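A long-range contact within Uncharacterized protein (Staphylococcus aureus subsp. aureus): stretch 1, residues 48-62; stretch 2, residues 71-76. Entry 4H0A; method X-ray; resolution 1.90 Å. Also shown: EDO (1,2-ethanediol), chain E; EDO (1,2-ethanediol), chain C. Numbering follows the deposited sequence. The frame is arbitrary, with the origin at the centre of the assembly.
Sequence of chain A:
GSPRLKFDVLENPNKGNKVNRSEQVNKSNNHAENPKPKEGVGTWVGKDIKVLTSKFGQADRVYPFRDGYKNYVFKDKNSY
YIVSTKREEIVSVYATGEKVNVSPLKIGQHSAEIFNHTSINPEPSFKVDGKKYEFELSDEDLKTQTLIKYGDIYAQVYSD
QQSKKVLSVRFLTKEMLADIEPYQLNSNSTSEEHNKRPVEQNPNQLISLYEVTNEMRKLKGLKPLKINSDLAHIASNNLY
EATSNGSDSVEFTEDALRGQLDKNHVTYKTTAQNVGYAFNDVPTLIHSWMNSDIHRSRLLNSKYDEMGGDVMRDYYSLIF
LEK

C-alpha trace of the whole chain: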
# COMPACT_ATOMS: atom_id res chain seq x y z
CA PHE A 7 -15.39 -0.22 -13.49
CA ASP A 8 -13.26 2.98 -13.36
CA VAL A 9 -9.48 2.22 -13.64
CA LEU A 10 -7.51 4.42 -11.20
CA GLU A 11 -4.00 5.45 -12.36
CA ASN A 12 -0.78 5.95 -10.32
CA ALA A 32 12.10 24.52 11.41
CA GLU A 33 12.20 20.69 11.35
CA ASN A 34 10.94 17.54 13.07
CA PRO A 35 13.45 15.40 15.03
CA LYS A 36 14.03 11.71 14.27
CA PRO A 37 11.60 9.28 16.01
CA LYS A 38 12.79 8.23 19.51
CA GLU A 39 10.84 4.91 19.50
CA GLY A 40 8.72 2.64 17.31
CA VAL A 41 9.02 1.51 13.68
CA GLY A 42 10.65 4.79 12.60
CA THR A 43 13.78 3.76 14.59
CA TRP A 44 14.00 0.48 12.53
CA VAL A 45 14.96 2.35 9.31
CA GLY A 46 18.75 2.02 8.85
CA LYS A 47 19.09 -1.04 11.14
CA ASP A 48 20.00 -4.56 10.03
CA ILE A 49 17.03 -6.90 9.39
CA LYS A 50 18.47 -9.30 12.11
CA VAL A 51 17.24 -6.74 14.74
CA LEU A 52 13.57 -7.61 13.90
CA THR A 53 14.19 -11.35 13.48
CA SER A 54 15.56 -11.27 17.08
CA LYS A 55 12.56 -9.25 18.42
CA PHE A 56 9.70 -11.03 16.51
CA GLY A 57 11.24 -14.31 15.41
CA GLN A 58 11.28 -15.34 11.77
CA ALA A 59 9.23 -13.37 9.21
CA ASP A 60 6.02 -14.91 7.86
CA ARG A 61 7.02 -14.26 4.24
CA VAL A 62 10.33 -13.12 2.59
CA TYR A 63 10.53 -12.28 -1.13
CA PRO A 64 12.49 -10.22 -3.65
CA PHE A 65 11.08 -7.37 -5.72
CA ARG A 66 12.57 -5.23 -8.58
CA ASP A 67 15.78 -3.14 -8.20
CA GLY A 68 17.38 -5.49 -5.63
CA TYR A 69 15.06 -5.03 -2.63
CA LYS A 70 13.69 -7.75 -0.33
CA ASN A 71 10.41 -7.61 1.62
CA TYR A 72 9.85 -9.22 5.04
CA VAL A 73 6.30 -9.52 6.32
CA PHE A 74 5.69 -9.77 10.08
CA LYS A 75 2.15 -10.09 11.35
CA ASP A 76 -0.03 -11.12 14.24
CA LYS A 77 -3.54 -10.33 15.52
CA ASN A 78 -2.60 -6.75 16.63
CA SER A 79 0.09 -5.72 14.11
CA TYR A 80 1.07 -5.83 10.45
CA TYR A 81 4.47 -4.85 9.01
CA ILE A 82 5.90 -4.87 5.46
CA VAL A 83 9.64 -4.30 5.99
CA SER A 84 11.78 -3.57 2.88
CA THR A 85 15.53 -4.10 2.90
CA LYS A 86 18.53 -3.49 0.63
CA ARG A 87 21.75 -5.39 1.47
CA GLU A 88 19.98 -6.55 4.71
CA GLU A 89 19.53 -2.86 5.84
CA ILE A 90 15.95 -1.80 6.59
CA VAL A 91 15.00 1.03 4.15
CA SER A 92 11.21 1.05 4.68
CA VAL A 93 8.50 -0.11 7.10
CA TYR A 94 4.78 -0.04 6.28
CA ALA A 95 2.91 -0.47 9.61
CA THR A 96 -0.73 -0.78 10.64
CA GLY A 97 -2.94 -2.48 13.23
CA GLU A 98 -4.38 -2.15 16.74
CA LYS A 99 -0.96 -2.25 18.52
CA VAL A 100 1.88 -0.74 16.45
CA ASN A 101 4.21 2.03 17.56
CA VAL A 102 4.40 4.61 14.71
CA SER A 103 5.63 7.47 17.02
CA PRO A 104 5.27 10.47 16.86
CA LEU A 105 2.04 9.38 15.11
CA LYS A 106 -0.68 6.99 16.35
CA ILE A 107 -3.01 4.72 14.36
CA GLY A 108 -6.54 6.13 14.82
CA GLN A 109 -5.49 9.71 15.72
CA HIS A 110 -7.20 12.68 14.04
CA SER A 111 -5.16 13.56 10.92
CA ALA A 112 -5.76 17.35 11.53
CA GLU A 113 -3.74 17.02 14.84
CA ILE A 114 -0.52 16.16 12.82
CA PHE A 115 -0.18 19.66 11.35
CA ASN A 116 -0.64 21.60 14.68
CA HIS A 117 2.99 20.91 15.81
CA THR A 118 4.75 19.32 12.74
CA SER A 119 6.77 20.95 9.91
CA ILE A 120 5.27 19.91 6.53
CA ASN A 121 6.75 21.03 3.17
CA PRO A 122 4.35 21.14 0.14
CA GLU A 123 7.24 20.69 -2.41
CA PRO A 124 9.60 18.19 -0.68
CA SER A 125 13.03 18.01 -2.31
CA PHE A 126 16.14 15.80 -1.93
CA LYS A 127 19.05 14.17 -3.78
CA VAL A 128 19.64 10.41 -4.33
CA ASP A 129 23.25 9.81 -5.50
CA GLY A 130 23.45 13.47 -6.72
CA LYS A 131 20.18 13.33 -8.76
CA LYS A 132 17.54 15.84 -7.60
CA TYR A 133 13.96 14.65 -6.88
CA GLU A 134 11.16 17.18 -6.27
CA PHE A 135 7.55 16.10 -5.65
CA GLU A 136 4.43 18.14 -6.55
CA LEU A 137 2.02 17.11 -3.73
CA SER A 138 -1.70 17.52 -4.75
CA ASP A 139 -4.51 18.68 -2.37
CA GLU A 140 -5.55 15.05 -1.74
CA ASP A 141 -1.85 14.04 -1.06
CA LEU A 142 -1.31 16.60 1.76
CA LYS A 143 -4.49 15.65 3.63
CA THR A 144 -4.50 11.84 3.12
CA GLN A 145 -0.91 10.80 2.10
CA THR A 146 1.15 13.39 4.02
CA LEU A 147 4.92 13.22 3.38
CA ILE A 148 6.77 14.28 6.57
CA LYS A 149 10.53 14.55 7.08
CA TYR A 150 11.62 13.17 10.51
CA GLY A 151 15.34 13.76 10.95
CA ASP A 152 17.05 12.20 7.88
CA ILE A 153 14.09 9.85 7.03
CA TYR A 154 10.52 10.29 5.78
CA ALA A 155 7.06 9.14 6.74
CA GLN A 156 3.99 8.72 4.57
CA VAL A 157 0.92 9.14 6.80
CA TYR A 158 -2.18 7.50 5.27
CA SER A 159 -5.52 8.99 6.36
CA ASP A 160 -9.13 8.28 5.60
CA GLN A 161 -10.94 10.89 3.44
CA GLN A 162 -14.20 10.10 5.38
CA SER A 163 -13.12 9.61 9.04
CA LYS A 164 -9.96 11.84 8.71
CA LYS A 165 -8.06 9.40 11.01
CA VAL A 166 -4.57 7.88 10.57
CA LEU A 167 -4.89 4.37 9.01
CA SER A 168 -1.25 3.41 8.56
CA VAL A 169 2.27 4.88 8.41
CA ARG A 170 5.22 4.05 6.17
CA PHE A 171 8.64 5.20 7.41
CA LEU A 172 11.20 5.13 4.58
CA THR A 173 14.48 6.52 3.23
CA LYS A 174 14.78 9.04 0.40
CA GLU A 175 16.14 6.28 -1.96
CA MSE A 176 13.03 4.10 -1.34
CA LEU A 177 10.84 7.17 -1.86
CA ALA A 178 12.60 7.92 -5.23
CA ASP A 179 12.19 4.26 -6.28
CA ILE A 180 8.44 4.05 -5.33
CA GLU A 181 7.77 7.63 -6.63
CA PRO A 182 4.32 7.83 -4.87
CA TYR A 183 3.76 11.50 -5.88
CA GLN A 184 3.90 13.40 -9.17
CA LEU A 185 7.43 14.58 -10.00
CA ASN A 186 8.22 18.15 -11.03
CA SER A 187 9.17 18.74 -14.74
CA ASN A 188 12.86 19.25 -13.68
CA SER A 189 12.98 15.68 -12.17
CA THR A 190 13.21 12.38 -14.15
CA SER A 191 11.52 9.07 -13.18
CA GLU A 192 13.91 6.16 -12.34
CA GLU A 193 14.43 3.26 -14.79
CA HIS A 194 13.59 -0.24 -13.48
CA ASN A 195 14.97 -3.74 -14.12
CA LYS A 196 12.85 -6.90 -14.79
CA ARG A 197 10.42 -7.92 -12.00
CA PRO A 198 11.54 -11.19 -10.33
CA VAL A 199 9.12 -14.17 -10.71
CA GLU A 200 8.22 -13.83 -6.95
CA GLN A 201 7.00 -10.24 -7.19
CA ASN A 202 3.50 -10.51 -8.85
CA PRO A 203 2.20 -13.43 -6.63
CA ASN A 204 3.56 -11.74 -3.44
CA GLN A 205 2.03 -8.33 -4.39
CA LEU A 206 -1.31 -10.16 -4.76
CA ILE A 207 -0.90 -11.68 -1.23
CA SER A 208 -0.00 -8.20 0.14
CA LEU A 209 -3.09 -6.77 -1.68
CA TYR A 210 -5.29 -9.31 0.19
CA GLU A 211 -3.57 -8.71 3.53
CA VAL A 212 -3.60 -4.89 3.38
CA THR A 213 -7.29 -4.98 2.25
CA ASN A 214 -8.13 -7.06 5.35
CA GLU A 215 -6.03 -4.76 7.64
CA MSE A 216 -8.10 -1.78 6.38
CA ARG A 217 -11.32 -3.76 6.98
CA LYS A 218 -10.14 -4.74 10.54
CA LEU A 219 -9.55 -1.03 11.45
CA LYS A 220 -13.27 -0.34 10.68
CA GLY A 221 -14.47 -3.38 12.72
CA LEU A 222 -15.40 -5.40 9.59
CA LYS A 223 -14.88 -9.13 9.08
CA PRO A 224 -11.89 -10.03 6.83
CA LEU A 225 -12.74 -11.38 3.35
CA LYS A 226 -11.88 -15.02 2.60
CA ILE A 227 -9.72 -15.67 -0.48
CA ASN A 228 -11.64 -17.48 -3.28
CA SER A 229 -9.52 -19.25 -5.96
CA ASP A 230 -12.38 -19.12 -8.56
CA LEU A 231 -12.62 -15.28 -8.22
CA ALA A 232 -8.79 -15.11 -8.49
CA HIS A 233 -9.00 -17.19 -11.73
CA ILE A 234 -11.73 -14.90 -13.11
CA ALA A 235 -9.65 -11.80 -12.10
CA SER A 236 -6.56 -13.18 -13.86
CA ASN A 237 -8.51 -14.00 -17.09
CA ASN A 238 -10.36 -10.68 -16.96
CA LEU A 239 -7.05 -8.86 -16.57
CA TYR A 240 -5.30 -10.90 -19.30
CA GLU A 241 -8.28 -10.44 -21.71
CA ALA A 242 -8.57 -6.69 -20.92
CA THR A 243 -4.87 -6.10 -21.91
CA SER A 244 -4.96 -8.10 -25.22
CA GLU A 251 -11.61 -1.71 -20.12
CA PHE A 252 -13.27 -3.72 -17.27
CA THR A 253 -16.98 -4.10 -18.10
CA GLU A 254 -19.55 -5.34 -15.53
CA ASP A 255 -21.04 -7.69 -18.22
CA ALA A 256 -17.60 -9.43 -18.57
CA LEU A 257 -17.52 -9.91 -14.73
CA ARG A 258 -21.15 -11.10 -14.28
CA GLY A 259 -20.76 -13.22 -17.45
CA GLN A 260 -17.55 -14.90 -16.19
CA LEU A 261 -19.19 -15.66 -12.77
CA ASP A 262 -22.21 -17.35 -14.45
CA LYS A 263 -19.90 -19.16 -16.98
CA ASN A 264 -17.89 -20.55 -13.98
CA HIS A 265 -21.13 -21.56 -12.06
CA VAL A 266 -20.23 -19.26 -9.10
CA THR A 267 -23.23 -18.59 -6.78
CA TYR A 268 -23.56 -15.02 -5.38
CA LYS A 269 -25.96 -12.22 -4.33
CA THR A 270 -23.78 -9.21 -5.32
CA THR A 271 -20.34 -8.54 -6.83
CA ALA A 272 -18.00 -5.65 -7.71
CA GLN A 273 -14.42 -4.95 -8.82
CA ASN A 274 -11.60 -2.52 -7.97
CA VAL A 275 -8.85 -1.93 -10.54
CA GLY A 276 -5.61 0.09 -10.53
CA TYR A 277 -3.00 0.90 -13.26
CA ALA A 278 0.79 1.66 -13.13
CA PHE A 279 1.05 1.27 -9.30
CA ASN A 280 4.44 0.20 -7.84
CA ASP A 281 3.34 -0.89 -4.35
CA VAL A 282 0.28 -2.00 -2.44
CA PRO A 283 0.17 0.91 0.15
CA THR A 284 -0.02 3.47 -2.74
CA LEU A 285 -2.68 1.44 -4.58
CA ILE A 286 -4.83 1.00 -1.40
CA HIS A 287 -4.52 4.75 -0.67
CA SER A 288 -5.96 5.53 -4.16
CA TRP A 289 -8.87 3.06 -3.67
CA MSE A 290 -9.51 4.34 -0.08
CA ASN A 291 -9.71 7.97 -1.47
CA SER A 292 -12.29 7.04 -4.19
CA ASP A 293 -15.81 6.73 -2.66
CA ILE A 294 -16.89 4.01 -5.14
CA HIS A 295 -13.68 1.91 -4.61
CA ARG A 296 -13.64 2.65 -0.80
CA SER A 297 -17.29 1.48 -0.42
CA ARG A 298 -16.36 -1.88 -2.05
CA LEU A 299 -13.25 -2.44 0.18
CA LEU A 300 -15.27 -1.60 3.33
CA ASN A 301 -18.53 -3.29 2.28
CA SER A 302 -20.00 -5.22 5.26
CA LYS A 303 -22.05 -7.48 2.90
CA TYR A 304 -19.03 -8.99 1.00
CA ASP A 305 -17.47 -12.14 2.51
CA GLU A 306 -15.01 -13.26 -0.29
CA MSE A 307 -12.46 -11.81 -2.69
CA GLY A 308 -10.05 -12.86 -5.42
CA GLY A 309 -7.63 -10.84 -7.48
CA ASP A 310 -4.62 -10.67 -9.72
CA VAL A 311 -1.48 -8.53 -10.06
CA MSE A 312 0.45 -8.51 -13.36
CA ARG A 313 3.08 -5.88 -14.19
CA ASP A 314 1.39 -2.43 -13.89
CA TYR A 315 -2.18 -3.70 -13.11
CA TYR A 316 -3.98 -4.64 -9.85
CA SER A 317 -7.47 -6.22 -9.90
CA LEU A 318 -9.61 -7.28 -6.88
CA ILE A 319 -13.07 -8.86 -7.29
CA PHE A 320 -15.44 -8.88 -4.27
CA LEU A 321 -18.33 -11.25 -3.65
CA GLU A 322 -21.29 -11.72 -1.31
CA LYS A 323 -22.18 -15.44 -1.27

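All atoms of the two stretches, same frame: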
# COMPACT_ATOMS: atom_id res chain seq x y z
N ASP A 48 19.91 -3.29 10.73
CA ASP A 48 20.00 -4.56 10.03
C ASP A 48 18.72 -5.34 10.28
O ASP A 48 18.15 -5.25 11.37
CB ASP A 48 21.23 -5.36 10.49
CG ASP A 48 21.51 -6.57 9.64
OD1 ASP A 48 20.84 -7.61 9.84
OD2 ASP A 48 22.38 -6.48 8.75
N ILE A 49 18.26 -6.11 9.28
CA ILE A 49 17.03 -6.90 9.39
C ILE A 49 17.08 -7.91 10.57
O ILE A 49 16.03 -8.21 11.15
CB ILE A 49 16.67 -7.60 8.05
CG1 ILE A 49 15.23 -8.17 8.06
CG2 ILE A 49 17.68 -8.69 7.65
CD1 ILE A 49 14.12 -7.18 8.44
N LYS A 50 18.29 -8.37 10.97
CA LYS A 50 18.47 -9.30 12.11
C LYS A 50 17.91 -8.73 13.43
O LYS A 50 17.56 -9.50 14.31
CB LYS A 50 19.95 -9.64 12.30
CG LYS A 50 20.54 -10.56 11.22
CD LYS A 50 22.07 -10.67 11.36
CE LYS A 50 22.81 -10.61 10.05
NZ LYS A 50 24.24 -10.27 10.25
N VAL A 51 17.80 -7.39 13.55
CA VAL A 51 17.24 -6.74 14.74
C VAL A 51 15.76 -7.13 14.91
O VAL A 51 15.33 -7.35 16.04
CB VAL A 51 17.42 -5.19 14.67
CG1 VAL A 51 16.63 -4.49 15.77
CG2 VAL A 51 18.89 -4.82 14.74
N LEU A 52 14.99 -7.22 13.82
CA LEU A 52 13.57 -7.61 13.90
C LEU A 52 13.41 -9.10 14.06
O LEU A 52 12.52 -9.55 14.79
CB LEU A 52 12.79 -7.15 12.67
CG LEU A 52 12.86 -5.67 12.32
CD1 LEU A 52 11.90 -5.38 11.20
CD2 LEU A 52 12.53 -4.78 13.53
N THR A 53 14.24 -9.89 13.36
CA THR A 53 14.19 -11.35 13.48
C THR A 53 14.42 -11.73 14.95
O THR A 53 13.74 -12.62 15.45
CB THR A 53 15.17 -12.01 12.51
OG1 THR A 53 14.69 -11.78 11.19
CG2 THR A 53 15.31 -13.51 12.75
N SER A 54 15.32 -11.03 15.66
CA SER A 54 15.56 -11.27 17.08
C SER A 54 14.34 -10.89 17.94
O SER A 54 13.98 -11.65 18.83
CB SER A 54 16.78 -10.48 17.56
OG SER A 54 17.96 -10.98 16.95
N LYS A 55 13.72 -9.74 17.66
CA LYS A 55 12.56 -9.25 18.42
C LYS A 55 11.29 -10.09 18.16
O LYS A 55 10.62 -10.48 19.12
CB LYS A 55 12.28 -7.78 18.04
CG LYS A 55 11.21 -7.08 18.90
CD LYS A 55 10.82 -5.70 18.33
CE LYS A 55 11.59 -4.55 18.94
NZ LYS A 55 11.03 -4.12 20.25
N PHE A 56 10.94 -10.34 16.89
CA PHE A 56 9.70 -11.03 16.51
C PHE A 56 9.84 -12.48 16.09
O PHE A 56 8.82 -13.13 15.84
CB PHE A 56 9.07 -10.30 15.32
CG PHE A 56 8.83 -8.83 15.53
CD1 PHE A 56 8.16 -8.37 16.66
CD2 PHE A 56 9.19 -7.91 14.56
CE1 PHE A 56 7.88 -7.01 16.82
CE2 PHE A 56 8.91 -6.55 14.73
CZ PHE A 56 8.27 -6.11 15.87
N GLY A 57 11.05 -12.97 15.95
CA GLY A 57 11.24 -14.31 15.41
C GLY A 57 11.26 -14.19 13.90
O GLY A 57 11.26 -13.09 13.34
N GLN A 58 11.19 -15.31 13.22
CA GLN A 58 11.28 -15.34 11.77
C GLN A 58 10.06 -14.70 11.09
O GLN A 58 8.94 -14.84 11.56
CB GLN A 58 11.44 -16.79 11.30
CG GLN A 58 12.72 -17.46 11.83
CD GLN A 58 13.99 -16.92 11.19
OE1 GLN A 58 14.09 -16.81 9.98
NE2 GLN A 58 15.00 -16.60 11.99
N ALA A 59 10.30 -14.00 9.98
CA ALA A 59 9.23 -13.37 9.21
C ALA A 59 8.28 -14.42 8.65
O ALA A 59 8.66 -15.58 8.45
CB ALA A 59 9.81 -12.53 8.08
N ASP A 60 7.04 -14.01 8.40
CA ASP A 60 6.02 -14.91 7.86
C ASP A 60 6.28 -15.21 6.39
O ASP A 60 6.02 -16.32 5.93
CB ASP A 60 4.63 -14.28 8.03
CG ASP A 60 4.25 -14.16 9.50
OD1 ASP A 60 4.12 -15.20 10.17
OD2 ASP A 60 4.18 -13.02 10.00
N ARG A 61 6.80 -14.22 5.67
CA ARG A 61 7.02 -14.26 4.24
C ARG A 61 8.25 -13.41 3.91
O ARG A 61 8.36 -12.32 4.46
CB ARG A 61 5.74 -13.63 3.62
CG ARG A 61 5.43 -13.95 2.21
CD ARG A 61 3.98 -13.75 1.84
NE ARG A 61 3.39 -12.45 2.21
CZ ARG A 61 3.16 -11.41 1.41
NH1 ARG A 61 3.54 -11.45 0.13
NH2 ARG A 61 2.55 -10.32 1.87
N VAL A 62 9.16 -13.89 3.04
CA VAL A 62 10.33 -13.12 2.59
C VAL A 62 10.41 -13.29 1.09
O VAL A 62 10.40 -14.43 0.64
CB VAL A 62 11.66 -13.53 3.26
CG1 VAL A 62 12.84 -12.70 2.72
CG2 VAL A 62 11.55 -13.41 4.79
N ASN A 71 11.46 -7.94 0.66
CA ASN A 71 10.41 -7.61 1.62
C ASN A 71 10.26 -8.70 2.64
O ASN A 71 10.35 -9.88 2.30
CB ASN A 71 9.07 -7.36 0.92
CG ASN A 71 8.81 -5.91 0.57
OD1 ASN A 71 9.59 -5.03 0.89
ND2 ASN A 71 7.73 -5.63 -0.11
N TYR A 72 10.07 -8.32 3.92
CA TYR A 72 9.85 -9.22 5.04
C TYR A 72 8.50 -8.87 5.60
O TYR A 72 8.29 -7.69 5.91
CB TYR A 72 10.92 -9.04 6.13
CG TYR A 72 12.30 -9.51 5.74
CD1 TYR A 72 13.06 -8.80 4.82
CD2 TYR A 72 12.87 -10.63 6.34
CE1 TYR A 72 14.33 -9.24 4.43
CE2 TYR A 72 14.14 -11.07 5.98
CZ TYR A 72 14.86 -10.38 5.01
OH TYR A 72 16.11 -10.79 4.66
N VAL A 73 7.60 -9.84 5.75
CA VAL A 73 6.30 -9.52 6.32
C VAL A 73 6.23 -10.13 7.70
O VAL A 73 6.50 -11.32 7.85
CB VAL A 73 5.14 -9.99 5.40
CG1 VAL A 73 3.78 -9.64 6.01
CG2 VAL A 73 5.30 -9.38 4.01
N PHE A 74 5.87 -9.31 8.70
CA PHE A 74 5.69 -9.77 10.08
C PHE A 74 4.28 -9.44 10.49
O PHE A 74 3.88 -8.28 10.38
CB PHE A 74 6.68 -9.08 11.03
CG PHE A 74 8.13 -9.31 10.75
CD1 PHE A 74 8.84 -8.46 9.90
CD2 PHE A 74 8.82 -10.33 11.39
CE1 PHE A 74 10.20 -8.65 9.68
CE2 PHE A 74 10.19 -10.51 11.18
CZ PHE A 74 10.87 -9.67 10.33
N LYS A 75 3.52 -10.42 10.95
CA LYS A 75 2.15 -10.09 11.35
C LYS A 75 1.64 -10.96 12.45
O LYS A 75 2.07 -12.09 12.64
CB LYS A 75 1.22 -10.19 10.14
CG LYS A 75 1.22 -11.53 9.45
CD LYS A 75 0.22 -11.59 8.32
CE LYS A 75 0.03 -13.03 7.86
NZ LYS A 75 -1.06 -13.15 6.87
N ASP A 76 0.67 -10.42 13.18
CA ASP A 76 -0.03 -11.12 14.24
C ASP A 76 -1.40 -10.46 14.39
O ASP A 76 -1.73 -9.56 13.61
CB ASP A 76 0.81 -11.16 15.54
CG ASP A 76 1.05 -9.84 16.26
OD1 ASP A 76 0.31 -8.87 15.99
OD2 ASP A 76 1.95 -9.80 17.12
C1 EDO E . 5.08 -10.48 15.35
O1 EDO E . 5.08 -11.31 14.21
C2 EDO E . 4.99 -9.01 14.91
O2 EDO E . 4.84 -8.22 16.07
C1 EDO C . 5.61 -1.84 0.86
O1 EDO C . 5.92 -0.87 1.84
C2 EDO C . 6.95 -2.07 0.11
O2 EDO C . 6.77 -2.99 -0.94

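Stretch 2 is strand, begun earlier in the chain; it pairs with stretch 1 around Arg61 and Val62, and its side chains reach back to the helix and the loop that follows. The two stretches bury 699 Å² between them, both sides summed.

Asn71 contributes through its backbone. Its O lies 3.3 Å from Val62 CA, and the angle of 150° at the hydrogen supports a CA-H...O contact. The side chain stays back: Asn71 CB comes no nearer to stretch 1 than 6.1 Å, at Val62 C; Asn71 ND2 instead donates to O2 of the ethanediol of chain C at 2.9 Å, with a near-linear angle of 167°.

Tyr72 faces Val62 in an antiparallel non-hydrogen-bonded pair, with their CA atoms 4.6 Å apart, so both side chains lie on the same face of the sheet. The Tyr72 ring is covered on both faces. Ile49 CG1 sits 3.6 Å from the ring centroid of Tyr72 and only 5° off the normal, almost directly above it; over the opposite face, Val62 CG1 is 3.9 Å from that centroid and 15° off the normal. Both are CH-pi contacts. Ala59 CB approaches the edge, 4.0 Å from Tyr72 CD2. The strand backbone adds a CA-H...O contact, Tyr72 CA to Arg61 O at 3.5 Å.

Val73 carries the backbone pairing. Its N donates to Arg61 O at 2.9 Å and 162°, while Val73 O accepts from Asp60 N at 2.8 Å and 146°. The second bond thus falls on the residue before Arg61. On the face of the sheet carrying Arg61 and Val73, Val73 CG2 lies over the Arg61 guanidinium, 3.6 Å from Arg61 NH2. Two guanidinium nitrogens, NH1 and NH2, find hydrogen bonds elsewhere in the structure.

Phe74 has the largest area covered by the other stretch, 125 Å². Its CA-to-CB bond points sideways, but the end of the side chain comes nearer, which lets the ring reach both helix and loop. Ala59 CB covers one face, 3.9 Å from the Phe74 centroid and 20° off the normal; Phe56 lies over the opposite face. The two phenyl rings are oblique, their centroids 5.6 Å apart and their planes at 53°. Leu52 CB comes within 3.9 Å of Phe74 CZ, and at the ring edge Gly57 O is 3.5 Å from Phe74 CE2. That carbonyl belongs to the first residue after the helix to leave helical phi/psi, with phi 85°.

At Lys75 a side chain takes over the role of backbone partner: Lys75 N donates to Asp60 OD2 at 2.8 Å and 143°. Asp60 therefore binds this strand twice, through its own N and its carboxylate.

Asp76 makes no direct contact with stretch 1. The ethanediol of chain E lies between, with C2 over one face of the Phe56 ring and weak hydrogen bonds from O1 to Lys75 O and from O2 to Asp76 OD2, both 3.5 Å.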